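Local coordinates for uncharacterized protein (PDB 4FMR) that is of unknown function but probably binds DNA, pairing a domain of the HU/IHF-like DNA-binding family with a C-terminal immunoglobulin-like domain, at residues N160-L174 with M212-L226. Numbering follows the deposited sequence.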
ATOM      1  N   ASN B 160      10.726   1.492 -27.145  1.00 47.72           N
ATOM      2  CA  ASN B 160      11.942   2.105 -27.690  1.00 49.09           C
ATOM      3  C   ASN B 160      12.638   3.016 -26.665  1.00 50.83           C
ATOM      4  O   ASN B 160      12.987   4.156 -26.965  1.00 51.28           O
ATOM      5  CB  ASN B 160      11.605   2.875 -28.972  1.00 52.87           C
ATOM      6  CG  ASN B 160      11.143   1.942 -30.055  1.00 70.20           C
ATOM      7  OD1 ASN B 160      11.872   1.032 -30.481  1.00 63.60           O
ATOM      8  ND2 ASN B 160       9.902   2.120 -30.485  1.00 58.72           N
ATOM      9  N   LEU B 161      12.890   2.458 -25.479  1.00 45.15           N
ATOM     10  CA  LEU B 161      13.486   3.151 -24.336  1.00 42.92           C
ATOM     11  C   LEU B 161      15.029   3.082 -24.322  1.00 47.68           C
ATOM     12  O   LEU B 161      15.623   3.774 -23.494  1.00 47.56           O
ATOM     13  CB  LEU B 161      12.934   2.559 -23.013  1.00 40.80           C
ATOM     14  CG  LEU B 161      11.453   2.812 -22.690  1.00 44.16           C
ATOM     15  CD1 LEU B 161      11.093   2.262 -21.304  1.00 42.76           C
ATOM     16  CD2 LEU B 161      11.121   4.300 -22.715  1.00 42.47           C
ATOM     17  N   THR B 162      15.669   2.286 -25.236  1.00 44.12           N
ATOM     18  CA  THR B 162      17.134   2.110 -25.311  1.00 44.29           C
ATOM     19  C   THR B 162      17.845   3.459 -25.272  1.00 47.26           C
ATOM     20  O   THR B 162      17.535   4.334 -26.078  1.00 48.18           O
ATOM     21  CB  THR B 162      17.557   1.319 -26.575  1.00 48.77           C
ATOM     22  OG1 THR B 162      16.856   0.085 -26.624  1.00 49.49           O
ATOM     23  CG2 THR B 162      19.055   1.021 -26.622  1.00 44.58           C
ATOM     24  N   VAL B 163      18.776   3.625 -24.326  1.00 42.40           N
ATOM     25  CA  VAL B 163      19.560   4.859 -24.200  1.00 42.58           C
ATOM     26  C   VAL B 163      20.754   4.743 -25.191  1.00 47.26           C
ATOM     27  O   VAL B 163      21.597   3.862 -25.045  1.00 46.08           O
ATOM     28  CB  VAL B 163      19.987   5.131 -22.728  1.00 44.15           C
ATOM     29  CG1 VAL B 163      20.944   6.314 -22.642  1.00 43.62           C
ATOM     30  CG2 VAL B 163      18.766   5.376 -21.836  1.00 42.87           C
ATOM     31  N   ALA B 164      20.758   5.564 -26.239  1.00 46.58           N
ATOM     32  CA  ALA B 164      21.805   5.523 -27.280  1.00 48.35           C
ATOM     33  C   ALA B 164      22.036   6.904 -27.873  1.00 53.89           C
ATOM     34  O   ALA B 164      21.152   7.764 -27.788  1.00 53.26           O
ATOM     35  CB  ALA B 164      21.425   4.538 -28.386  1.00 49.98           C
ATOM     36  N   GLY B 165      23.222   7.106 -28.456  1.00 51.07           N
ATOM     37  CA  GLY B 165      23.587   8.380 -29.056  1.00 51.60           C
ATOM     38  C   GLY B 165      24.779   9.075 -28.430  1.00 55.99           C
ATOM     39  O   GLY B 165      25.070   8.910 -27.243  1.00 53.16           O
ATOM     40  N   THR B 166      25.443   9.898 -29.245  1.00 57.16           N
ATOM     41  CA  THR B 166      26.639  10.687 -28.918  1.00 58.45           C
ATOM     42  C   THR B 166      26.334  11.937 -28.071  1.00 61.85           C
ATOM     43  O   THR B 166      27.186  12.365 -27.288  1.00 61.39           O
ATOM     44  CB  THR B 166      27.320  11.135 -30.220  1.00 70.29           C
ATOM     45  OG1 THR B 166      26.369  11.840 -31.032  1.00 70.02           O
ATOM     46  CG2 THR B 166      27.915   9.964 -30.999  1.00 73.00           C
ATOM     47  N   ASP B 167      25.151  12.537 -28.260  1.00 58.16           N
ATOM     48  CA  ASP B 167      24.755  13.758 -27.571  1.00 58.45           C
ATOM     49  C   ASP B 167      24.889  13.615 -26.025  1.00 62.97           C
ATOM     50  O   ASP B 167      24.434  12.616 -25.452  1.00 60.83           O
ATOM     51  CB  ASP B 167      23.320  14.149 -27.957  1.00 59.86           C
ATOM     52  CG  ASP B 167      22.943  15.569 -27.616  1.00 68.82           C
ATOM     53  OD1 ASP B 167      22.910  15.903 -26.410  1.00 66.90           O
ATOM     54  OD2 ASP B 167      22.599  16.326 -28.547  1.00 78.01           O
ATOM     55  N   PRO B 168      25.524  14.617 -25.360  1.00 61.17           N
ATOM     56  CA  PRO B 168      25.716  14.543 -23.895  1.00 59.76           C
ATOM     57  C   PRO B 168      24.415  14.577 -23.074  1.00 62.00           C
ATOM     58  O   PRO B 168      24.472  14.219 -21.894  1.00 60.67           O
ATOM     59  CB  PRO B 168      26.562  15.786 -23.583  1.00 62.37           C
ATOM     60  CG  PRO B 168      27.207  16.161 -24.901  1.00 68.91           C
ATOM     61  CD  PRO B 168      26.168  15.828 -25.920  1.00 64.55           C
ATOM     62  N   SER B 169      23.261  14.996 -23.664  1.00 57.84           N
ATOM     63  CA  SER B 169      21.962  15.041 -22.960  1.00 55.94           C
ATOM     64  C   SER B 169      21.311  13.631 -22.821  1.00 56.87           C
ATOM     65  O   SER B 169      20.421  13.458 -22.000  1.00 55.38           O
ATOM     66  CB  SER B 169      20.990  15.977 -23.675  1.00 59.71           C
ATOM     67  OG  SER B 169      20.687  15.495 -24.974  1.00 70.89           O
ATOM     68  N   VAL B 170      21.754  12.650 -23.626  1.00 51.90           N
ATOM     69  CA  VAL B 170      21.252  11.271 -23.663  1.00 50.51           C
ATOM     70  C   VAL B 170      21.467  10.614 -22.276  1.00 51.80           C
ATOM     71  O   VAL B 170      22.515  10.780 -21.665  1.00 51.26           O
ATOM     72  CB  VAL B 170      21.960  10.516 -24.832  1.00 55.55           C
ATOM     73  CG1 VAL B 170      21.949   9.005 -24.671  1.00 54.79           C
ATOM     74  CG2 VAL B 170      21.392  10.930 -26.187  1.00 56.36           C
ATOM     75  N   GLY B 171      20.433   9.943 -21.774  1.00 46.95           N
ATOM     76  CA  GLY B 171      20.458   9.308 -20.466  1.00 44.52           C
ATOM     77  C   GLY B 171      19.178   9.440 -19.666  1.00 46.72           C
ATOM     78  O   GLY B 171      18.137   9.871 -20.179  1.00 46.65           O
ATOM     79  N   VAL B 172      19.251   9.026 -18.397  1.00 41.72           N
ATOM     80  CA  VAL B 172      18.124   9.061 -17.475  1.00 39.17           C
ATOM     81  C   VAL B 172      18.381  10.157 -16.444  1.00 42.29           C
ATOM     82  O   VAL B 172      19.478  10.245 -15.896  1.00 41.76           O
ATOM     83  CB  VAL B 172      17.826   7.690 -16.809  1.00 40.38           C
ATOM     84  CG1 VAL B 172      16.476   7.722 -16.091  1.00 38.64           C
ATOM     85  CG2 VAL B 172      17.851   6.565 -17.842  1.00 40.09           C
ATOM     86  N   THR B 173      17.358  11.013 -16.228  1.00 37.72           N
ATOM     87  CA  THR B 173      17.348  12.111 -15.270  1.00 36.19           C
ATOM     88  C   THR B 173      16.140  12.022 -14.344  1.00 38.28           C
ATOM     89  O   THR B 173      15.092  11.467 -14.700  1.00 36.03           O
ATOM     90  CB  THR B 173      17.349  13.491 -15.976  1.00 40.73           C
ATOM     91  OG1 THR B 173      16.225  13.573 -16.840  1.00 43.72           O
ATOM     92  CG2 THR B 173      18.641  13.790 -16.746  1.00 38.03           C
ATOM     93  N   LEU B 174      16.296  12.604 -13.160  1.00 35.92           N
ATOM     94  CA  LEU B 174      15.252  12.753 -12.145  1.00 35.52           C
ATOM     95  C   LEU B 174      15.171  14.197 -11.759  1.00 37.48           C
ATOM     96  O   LEU B 174      16.179  14.770 -11.351  1.00 36.92           O
ATOM     97  CB  LEU B 174      15.533  11.896 -10.911  1.00 35.42           C
ATOM     98  CG  LEU B 174      15.652  10.399 -11.160  1.00 40.68           C
ATOM     99  CD1 LEU B 174      16.614   9.798 -10.177  1.00 41.05           C
ATOM    100  CD2 LEU B 174      14.296   9.730 -11.107  1.00 41.33           C
HETATM  101  N   MSE B 212      10.170  13.757 -11.490  1.00 33.45           N
HETATM  102  CA  MSE B 212       9.829  13.494 -12.870  1.00 33.19           C
HETATM  103  C   MSE B 212      11.020  12.734 -13.453  1.00 36.23           C
HETATM  104  O   MSE B 212      12.138  13.256 -13.439  1.00 36.23           O
HETATM  105  CB  MSE B 212       9.480  14.771 -13.655  1.00 36.42           C
HETATM  106  CG  MSE B 212       8.981  14.481 -15.090  1.00 44.14           C
HETATM  107 SE   MSE B 212       7.349  13.367 -15.113  0.75 51.69          SE
HETATM  108  CE  MSE B 212       6.137  14.414 -14.019  1.00 47.05           C
ATOM    109  N   LEU B 213      10.807  11.455 -13.819  1.00 31.87           N
ATOM    110  CA  LEU B 213      11.821  10.611 -14.428  1.00 32.14           C
ATOM    111  C   LEU B 213      11.744  10.792 -15.961  1.00 37.82           C
ATOM    112  O   LEU B 213      10.675  10.651 -16.550  1.00 36.71           O
ATOM    113  CB  LEU B 213      11.676   9.120 -14.017  1.00 31.05           C
ATOM    114  CG  LEU B 213      12.807   8.175 -14.506  1.00 34.92           C
ATOM    115  CD1 LEU B 213      13.053   7.037 -13.519  1.00 33.94           C
ATOM    116  CD2 LEU B 213      12.503   7.588 -15.887  1.00 38.63           C
ATOM    117  N   THR B 214      12.884  11.080 -16.592  1.00 36.02           N
ATOM    118  CA  THR B 214      12.939  11.289 -18.038  1.00 36.33           C
ATOM    119  C   THR B 214      14.020  10.420 -18.660  1.00 38.73           C
ATOM    120  O   THR B 214      15.113  10.296 -18.116  1.00 36.35           O
ATOM    121  CB  THR B 214      13.163  12.787 -18.333  1.00 42.30           C
ATOM    122  OG1 THR B 214      12.085  13.517 -17.729  1.00 40.72           O
ATOM    123  CG2 THR B 214      13.241  13.112 -19.843  1.00 39.13           C
ATOM    124  N   VAL B 215      13.662   9.779 -19.794  1.00 36.90           N
ATOM    125  CA  VAL B 215      14.513   8.966 -20.659  1.00 35.95           C
ATOM    126  C   VAL B 215      14.764   9.799 -21.906  1.00 39.53           C
ATOM    127  O   VAL B 215      13.813  10.088 -22.626  1.00 36.95           O
ATOM    128  CB  VAL B 215      13.913   7.560 -20.997  1.00 38.78           C
ATOM    129  CG1 VAL B 215      14.738   6.855 -22.085  1.00 38.79           C
ATOM    130  CG2 VAL B 215      13.793   6.674 -19.753  1.00 36.69           C
ATOM    131  N   THR B 216      16.016  10.229 -22.130  1.00 38.83           N
ATOM    132  CA  THR B 216      16.413  11.015 -23.309  1.00 39.81           C
ATOM    133  C   THR B 216      17.322  10.129 -24.174  1.00 47.43           C
ATOM    134  O   THR B 216      18.293   9.546 -23.666  1.00 47.15           O
ATOM    135  CB  THR B 216      17.075  12.333 -22.903  1.00 44.26           C
ATOM    136  OG1 THR B 216      16.187  13.049 -22.058  1.00 42.71           O
ATOM    137  CG2 THR B 216      17.464  13.195 -24.099  1.00 40.50           C
ATOM    138  N   THR B 217      16.992   9.993 -25.469  1.00 45.29           N
ATOM    139  CA  THR B 217      17.770   9.099 -26.318  1.00 46.09           C
ATOM    140  C   THR B 217      17.679   9.501 -27.786  1.00 51.89           C
ATOM    141  O   THR B 217      16.728  10.181 -28.191  1.00 52.41           O
ATOM    142  CB  THR B 217      17.287   7.625 -26.104  1.00 46.98           C
ATOM    143  OG1 THR B 217      18.165   6.714 -26.769  1.00 45.63           O
ATOM    144  CG2 THR B 217      15.825   7.393 -26.511  1.00 43.94           C
ATOM    145  N   GLN B 218      18.675   9.056 -28.583  1.00 48.32           N
ATOM    146  CA  GLN B 218      18.719   9.260 -30.037  1.00 49.67           C
ATOM    147  C   GLN B 218      18.407   7.925 -30.760  1.00 57.08           C
ATOM    148  O   GLN B 218      18.562   7.816 -31.980  1.00 58.30           O
ATOM    149  CB  GLN B 218      20.074   9.836 -30.472  1.00 51.25           C
ATOM    150  CG  GLN B 218      20.222  11.290 -30.084  1.00 54.78           C
ATOM    151  CD  GLN B 218      21.623  11.805 -30.233  1.00 65.47           C
ATOM    152  OE1 GLN B 218      22.516  11.486 -29.442  1.00 55.16           O
ATOM    153  NE2 GLN B 218      21.823  12.677 -31.203  1.00 56.73           N
ATOM    154  N   TYR B 219      17.959   6.917 -29.989  1.00 54.33           N
ATOM    155  CA  TYR B 219      17.565   5.605 -30.489  1.00 55.63           C
ATOM    156  C   TYR B 219      16.228   5.730 -31.203  1.00 65.67           C
ATOM    157  O   TYR B 219      15.248   6.167 -30.594  1.00 64.79           O
ATOM    158  CB  TYR B 219      17.490   4.571 -29.338  1.00 53.74           C
ATOM    159  CG  TYR B 219      17.003   3.203 -29.773  1.00 52.96           C
ATOM    160  CD1 TYR B 219      17.849   2.313 -30.436  1.00 54.99           C
ATOM    161  CD2 TYR B 219      15.692   2.801 -29.532  1.00 52.55           C
ATOM    162  CE1 TYR B 219      17.396   1.064 -30.862  1.00 56.39           C
ATOM    163  CE2 TYR B 219      15.231   1.552 -29.940  1.00 54.00           C
ATOM    164  CZ  TYR B 219      16.085   0.682 -30.601  1.00 63.64           C
ATOM    165  OH  TYR B 219      15.608  -0.545 -31.004  1.00 65.60           O
ATOM    166  N   ARG B 220      16.192   5.328 -32.483  1.00 67.84           N
ATOM    167  CA  ARG B 220      15.020   5.369 -33.364  1.00 70.76           C
ATOM    168  C   ARG B 220      14.180   4.093 -33.245  1.00 79.05           C
ATOM    169  O   ARG B 220      14.745   2.994 -33.132  1.00 78.15           O
ATOM    170  CB  ARG B 220      15.492   5.536 -34.821  1.00 74.06           C
ATOM    171  CG  ARG B 220      14.385   5.884 -35.816  1.00 84.75           C
ATOM    172  CD  ARG B 220      14.850   5.786 -37.261  1.00 91.38           C
ATOM    173  NE  ARG B 220      16.007   6.638 -37.555  1.00 90.29           N
ATOM    174  CZ  ARG B 220      15.934   7.921 -37.902  1.00 94.66           C
ATOM    175  NH1 ARG B 220      14.756   8.528 -37.989  1.00 73.84           N
ATOM    176  NH2 ARG B 220      17.043   8.608 -38.157  1.00 77.30           N
ATOM    177  N   GLY B 221      12.852   4.254 -33.342  1.00 79.27           N
ATOM    178  CA  GLY B 221      11.876   3.166 -33.317  1.00 80.74           C
ATOM    179  C   GLY B 221      12.235   2.005 -34.231  1.00 89.68           C
ATOM    180  O   GLY B 221      12.390   2.188 -35.448  1.00 91.97           O
ATOM    181  N   GLY B 222      12.420   0.829 -33.620  1.00 86.50           N
ATOM    182  CA  GLY B 222      12.797  -0.412 -34.289  1.00 87.75           C
ATOM    183  C   GLY B 222      14.159  -0.316 -34.944  1.00 94.15           C
ATOM    184  O   GLY B 222      15.121   0.167 -34.329  1.00 92.51           O
ATOM    185  N   GLY B 223      14.223  -0.763 -36.199  1.00 93.63           N
ATOM    186  CA  GLY B 223      15.428  -0.688 -37.015  1.00 94.55           C
ATOM    187  C   GLY B 223      15.609   0.731 -37.518  1.00 98.45           C
ATOM    188  O   GLY B 223      14.627   1.463 -37.688  1.00 98.60           O
ATOM    189  N   GLY B 224      16.855   1.136 -37.724  1.00 93.68           N
ATOM    190  CA  GLY B 224      17.121   2.478 -38.227  1.00 92.94           C
ATOM    191  C   GLY B 224      18.290   3.208 -37.608  1.00 91.50           C
ATOM    192  O   GLY B 224      18.737   2.868 -36.506  1.00 88.77           O
ATOM    193  N   ALA B 225      18.774   4.237 -38.345  1.00 85.75           N
ATOM    194  CA  ALA B 225      19.885   5.107 -37.956  1.00 82.91           C
ATOM    195  C   ALA B 225      19.519   5.958 -36.733  1.00 79.70           C
ATOM    196  O   ALA B 225      18.344   6.286 -36.525  1.00 78.78           O
ATOM    197  CB  ALA B 225      20.269   6.006 -39.119  1.00 85.36           C
ATOM    198  N   LEU B 226      20.529   6.304 -35.919  1.00 70.33           N
ATOM    199  CA  LEU B 226      20.332   7.145 -34.746  1.00 66.23           C
ATOM    200  C   LEU B 226      19.795   8.510 -35.167  1.00 69.05           C
ATOM    201  O   LEU B 226      20.178   9.038 -36.223  1.00 71.47           O
ATOM    202  CB  LEU B 226      21.636   7.304 -33.934  1.00 64.69           C
ATOM    203  CG  LEU B 226      22.154   6.081 -33.166  1.00 66.75           C
ATOM    204  CD1 LEU B 226      23.525   6.345 -32.611  1.00 66.13           C
ATOM    205  CD2 LEU B 226      21.220   5.688 -32.030  1.00 66.74           C
TER
HETATM  206  O   HOH W   1      16.933  12.614 -19.453  1.00 41.31           O
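Thr216 pairs with Gly171 as a hydrogen-bonded rung of an antiparallel ladder, and beyond the end of that ladder Gln218 and Asn160 show how side-chain amides can go on joining two chains. Thr216 OG1 meets a water shared with Thr173 OG1, besides Ser232. Gln218 OE1 accepts Asp167 N at 3.1 Å, at the start of the type I turn from Asp167 to Val170, and the extended side chain runs past Val170 CG2. Its own N-H donates to the carbonyl of Ala164. Beside it, Thr217 OG1 lies anti to its backbone N (chi1 -171°), which turns it toward the main chain of the 162-164 loop: it donates to Thr162 O at 2.6 Å, on a lone pair in the carbonyl plane, and receives the N-H of Ala164 and, closing an ST turn, that of Tyr219. A valine here would probably leave Thr162 O and the N-H groups of Ala164 and Tyr219 without this partner. Farther out, Asn160 OD1 takes Gly222 N at 3.2 Å from above its carbonyl plane, while ND2 holds Lys130 O; Thr162 CB sits over the Tyr219 ring face, 3.8 Å from the centroid. Strands 171-176 and 209-217 adjoin within the mixed sheet, between 182-184 and 231-240, with Leu213 and Val215 facing Ile133, Leu198 and Ile200 of the other sheet of the immunoglobulin-like sandwich.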